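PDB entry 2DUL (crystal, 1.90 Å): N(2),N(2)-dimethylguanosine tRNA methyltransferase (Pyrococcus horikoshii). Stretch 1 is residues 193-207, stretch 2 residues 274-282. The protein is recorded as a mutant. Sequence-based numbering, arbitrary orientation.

Stretch 1 193-207: HEVGTRILVGVIARY
Stretch 2 274-282: GPVWLGPLK

Packing of a helix against a strand and its following loop in the tRNA methyltransferase from Pyrococcus horikoshii. Residues 193-207 are helical throughout, with regular i to i-4 backbone hydrogen bonds; residues 274-277 form the end of a strand, and 278-282 continue as loop or turn. Helix and strand cross almost at right angles (86° between their N-to-C directions), their axes approaching to 5.5 Å. The register is set by two CA pairs, Ile 199 with Val 276 and Gly 202 with Trp 277, each 4.6 Å apart. Together the stretches bury 631 Å², nearly half of it on Arg 198, Trp 277 and Leu 281.

Arg 198 points its CA-to-CB bond toward the strand and runs out extended (chi1 m, chi2 t, chi3 t, chi4 -79°). Its NH2 donates to two backbone carbonyls, Trp 277 O at 2.9 Å and Gly 279 O at 3.0 Å, both near the plane of the guanidinium, so the side chain ties down the turn after the strand. Its charge is met one helical turn back: Arg 198 NE forms a salt bridge with Glu 194 OE2 (2.7 Å), and NH1 reaches the same oxygen at 3.0 Å. Glu 194 is t, t with chi3 -26°. Water 1 accepts from Arg 198 NH1 (2.9 Å) and donates to Gly 279 O (3.0 Å). Over one guanidinium face lies Leu 281, its CD1 3.6 Å from Arg 198 NH1. The backbone of Arg 198 also takes part: Trp 277 N donates to Arg 198 O (3.0 Å, 161°), an oxygen that also accepts from Gly 202 N within the helix (2.9 Å).

Trp 277 (phi/psi -79/127, chi1 t, chi2 -105°) directs its CA-to-CB bond toward the helix. Val 201, chi1 t, sits over one ring face, with CG1 3.6 Å from the centroid of the five-membered ring in a CH-pi contact. Ala 205 CB lies 4.3 Å from Trp 277 CZ3. The indole nitrogen is satisfied within its own stretch, Trp 277 NE1 donating to Pro 280 O (2.9 Å), which braces the loop. Gly 202 suits the close crossing: an ideal CB there would point toward the strand, 3.4 Å from Trp 277 N, and be crowded by Arg 198 O at 3.1 Å.

Leu 281 (chi1 m, chi2 t) points toward the helix and extends the apolar surface, its CD2 4.1 Å from Val 201 CG2. On the strand, Val 276 (phi/psi -131/161, chi1 m) packs its CG1 against Ile 199 CG1 at 3.7 Å and Val 195 CG1 at 4.2 Å. Pro 275, preceded by a cis peptide bond, lies over one face of the Arg 206 guanidinium, its CG 3.4 Å from Arg 206 NH1. Here water 2 bridges the backbones, donating to Ile 199 O (2.9 Å) and Pro 275 O (2.8 Å). Gly 274, at phi/psi 130/-157, adopts angles that call for glycine.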

# COMPACT_ATOMS: atom_id res chain seq x y z
N HIS A 193 -8.24 -5.15 9.20
CA HIS A 193 -7.58 -4.13 8.39
C HIS A 193 -6.07 -4.36 8.39
O HIS A 193 -5.41 -4.27 7.35
CB HIS A 193 -7.90 -2.74 8.92
CG HIS A 193 -9.34 -2.35 8.77
ND1 HIS A 193 -9.89 -1.25 9.41
CD2 HIS A 193 -10.35 -2.91 8.06
CE1 HIS A 193 -11.17 -1.16 9.10
NE2 HIS A 193 -11.47 -2.15 8.28
N GLU A 194 -5.50 -4.66 9.56
CA GLU A 194 -4.07 -4.88 9.62
C GLU A 194 -3.67 -6.25 9.07
O GLU A 194 -2.68 -6.36 8.35
CB GLU A 194 -3.52 -4.74 11.05
CG GLU A 194 -1.99 -4.81 11.05
CD GLU A 194 -1.35 -4.57 12.40
OE1 GLU A 194 -1.97 -3.89 13.25
OE2 GLU A 194 -0.21 -5.04 12.61
N VAL A 195 -4.43 -7.29 9.41
CA VAL A 195 -4.11 -8.63 8.91
C VAL A 195 -4.15 -8.63 7.38
O VAL A 195 -3.27 -9.20 6.72
CB VAL A 195 -5.09 -9.68 9.48
CG1 VAL A 195 -4.86 -11.04 8.81
CG2 VAL A 195 -4.90 -9.81 10.98
N GLY A 196 -5.17 -7.98 6.82
CA GLY A 196 -5.28 -7.90 5.38
C GLY A 196 -4.07 -7.19 4.79
O GLY A 196 -3.56 -7.58 3.73
N THR A 197 -3.61 -6.15 5.48
CA THR A 197 -2.45 -5.40 5.03
C THR A 197 -1.20 -6.28 5.10
O THR A 197 -0.36 -6.25 4.19
CB THR A 197 -2.24 -4.12 5.89
OG1 THR A 197 -3.36 -3.24 5.72
CG2 THR A 197 -0.98 -3.39 5.48
N ARG A 198 -1.08 -7.07 6.16
CA ARG A 198 0.07 -7.95 6.32
C ARG A 198 -0.00 -9.13 5.35
O ARG A 198 1.03 -9.67 4.95
CB ARG A 198 0.18 -8.45 7.76
CG ARG A 198 0.68 -7.37 8.70
CD ARG A 198 0.72 -7.81 10.15
NE ARG A 198 1.15 -6.70 11.00
CZ ARG A 198 2.42 -6.30 11.14
NH1 ARG A 198 2.70 -5.26 11.91
NH2 ARG A 198 3.40 -6.95 10.52
N ILE A 199 -1.21 -9.52 4.96
CA ILE A 199 -1.38 -10.60 3.99
C ILE A 199 -0.88 -10.09 2.64
O ILE A 199 -0.18 -10.80 1.91
CB ILE A 199 -2.87 -11.04 3.85
CG1 ILE A 199 -3.28 -11.88 5.06
CG2 ILE A 199 -3.06 -11.87 2.57
CD1 ILE A 199 -4.77 -12.19 5.14
N LEU A 200 -1.21 -8.84 2.31
CA LEU A 200 -0.77 -8.25 1.05
C LEU A 200 0.76 -8.18 0.99
O LEU A 200 1.37 -8.56 -0.00
CB LEU A 200 -1.33 -6.83 0.90
CG LEU A 200 -1.69 -6.30 -0.49
CD1 LEU A 200 -1.67 -4.77 -0.45
CD2 LEU A 200 -0.73 -6.81 -1.54
N VAL A 201 1.38 -7.67 2.05
CA VAL A 201 2.83 -7.58 2.07
C VAL A 201 3.42 -8.98 1.96
O VAL A 201 4.38 -9.20 1.22
CB VAL A 201 3.34 -6.92 3.37
CG1 VAL A 201 4.87 -6.93 3.40
CG2 VAL A 201 2.81 -5.48 3.46
N GLY A 202 2.83 -9.91 2.70
CA GLY A 202 3.30 -11.28 2.69
C GLY A 202 3.26 -11.97 1.34
O GLY A 202 4.16 -12.76 1.02
N VAL A 203 2.24 -11.70 0.54
CA VAL A 203 2.14 -12.35 -0.77
C VAL A 203 3.18 -11.77 -1.74
O VAL A 203 3.73 -12.49 -2.58
CB VAL A 203 0.72 -12.22 -1.38
CG1 VAL A 203 0.48 -10.82 -1.90
CG2 VAL A 203 0.53 -13.28 -2.48
N ILE A 204 3.47 -10.48 -1.60
CA ILE A 204 4.47 -9.84 -2.44
C ILE A 204 5.83 -10.48 -2.11
O ILE A 204 6.60 -10.82 -3.00
CB ILE A 204 4.56 -8.32 -2.17
CG1 ILE A 204 3.26 -7.63 -2.57
CG2 ILE A 204 5.73 -7.71 -2.96
CD1 ILE A 204 3.19 -6.17 -2.18
N ALA A 205 6.09 -10.64 -0.81
CA ALA A 205 7.34 -11.25 -0.36
C ALA A 205 7.49 -12.68 -0.88
O ALA A 205 8.56 -13.08 -1.32
CB ALA A 205 7.40 -11.24 1.17
N ARG A 206 6.40 -13.45 -0.81
CA ARG A 206 6.44 -14.83 -1.26
C ARG A 206 6.65 -14.95 -2.77
O ARG A 206 7.46 -15.76 -3.20
CB ARG A 206 5.17 -15.58 -0.83
CG ARG A 206 5.16 -15.94 0.66
CD ARG A 206 3.91 -16.70 1.06
NE ARG A 206 2.74 -15.83 1.05
CZ ARG A 206 1.49 -16.26 0.89
NH1 ARG A 206 1.24 -17.55 0.74
NH2 ARG A 206 0.50 -15.39 0.89
N TYR A 207 5.96 -14.13 -3.56
CA TYR A 207 6.14 -14.18 -5.02
C TYR A 207 7.53 -13.71 -5.45
O TYR A 207 8.07 -14.18 -6.46
CB TYR A 207 5.10 -13.32 -5.74
CG TYR A 207 3.82 -14.03 -6.11
CD1 TYR A 207 2.96 -14.52 -5.13
CD2 TYR A 207 3.46 -14.22 -7.45
CE1 TYR A 207 1.78 -15.20 -5.46
CE2 TYR A 207 2.29 -14.90 -7.80
CZ TYR A 207 1.46 -15.38 -6.80
OH TYR A 207 0.31 -16.06 -7.14
N GLY A 274 -3.04 -16.72 8.18
CA GLY A 274 -1.88 -16.30 7.41
C GLY A 274 -1.60 -17.24 6.24
O GLY A 274 -2.49 -17.97 5.81
N PRO A 275 -0.36 -17.29 5.75
CA PRO A 275 0.77 -16.50 6.25
C PRO A 275 0.64 -14.99 6.10
O PRO A 275 -0.01 -14.49 5.17
CB PRO A 275 1.96 -17.06 5.48
CG PRO A 275 1.34 -17.43 4.15
CD PRO A 275 0.05 -18.10 4.59
N VAL A 276 1.23 -14.26 7.04
CA VAL A 276 1.24 -12.81 7.01
C VAL A 276 2.67 -12.33 7.24
O VAL A 276 3.52 -13.07 7.73
CB VAL A 276 0.37 -12.19 8.13
CG1 VAL A 276 -1.09 -12.58 7.95
CG2 VAL A 276 0.89 -12.64 9.50
N TRP A 277 2.92 -11.08 6.86
CA TRP A 277 4.22 -10.46 7.07
C TRP A 277 4.21 -10.04 8.54
O TRP A 277 3.26 -9.40 8.99
CB TRP A 277 4.33 -9.22 6.17
CG TRP A 277 5.54 -8.38 6.39
CD1 TRP A 277 5.60 -7.18 7.02
CD2 TRP A 277 6.86 -8.65 5.90
NE1 TRP A 277 6.88 -6.67 6.95
CE2 TRP A 277 7.67 -7.56 6.27
CE3 TRP A 277 7.44 -9.71 5.19
CZ2 TRP A 277 9.03 -7.49 5.95
CZ3 TRP A 277 8.79 -9.64 4.87
CH2 TRP A 277 9.57 -8.54 5.25
N LEU A 278 5.23 -10.44 9.29
CA LEU A 278 5.33 -10.08 10.71
C LEU A 278 6.44 -9.05 10.92
O LEU A 278 6.79 -8.72 12.05
CB LEU A 278 5.60 -11.31 11.58
CG LEU A 278 4.48 -12.35 11.70
CD1 LEU A 278 4.91 -13.46 12.64
CD2 LEU A 278 3.22 -11.67 12.23
N GLY A 279 6.98 -8.54 9.82
CA GLY A 279 8.03 -7.55 9.92
C GLY A 279 7.45 -6.15 10.02
O GLY A 279 6.25 -5.99 10.26
N PRO A 280 8.27 -5.10 9.84
CA PRO A 280 7.83 -3.71 9.91
C PRO A 280 6.82 -3.37 8.82
O PRO A 280 6.89 -3.92 7.72
CB PRO A 280 9.13 -2.92 9.72
CG PRO A 280 10.21 -3.88 10.17
CD PRO A 280 9.73 -5.19 9.61
N LEU A 281 5.89 -2.47 9.11
CA LEU A 281 4.93 -2.04 8.10
C LEU A 281 5.33 -0.65 7.63
O LEU A 281 4.63 -0.02 6.84
CB LEU A 281 3.50 -2.03 8.65
CG LEU A 281 2.84 -3.42 8.74
CD1 LEU A 281 1.39 -3.27 9.17
CD2 LEU A 281 2.91 -4.12 7.37
N LYS A 282 6.46 -0.16 8.13
CA LYS A 282 6.95 1.15 7.72
C LYS A 282 8.45 1.30 7.98
O LYS A 282 9.02 0.62 8.83
CB LYS A 282 6.21 2.28 8.46
CG LYS A 282 6.60 2.43 9.93
CD LYS A 282 6.08 3.76 10.50
CE LYS A 282 6.43 3.92 11.98
NZ LYS A 282 5.92 5.21 12.53
O HOH W 1 5.42 -4.50 12.74
O HOH W 2 0.91 -13.37 2.80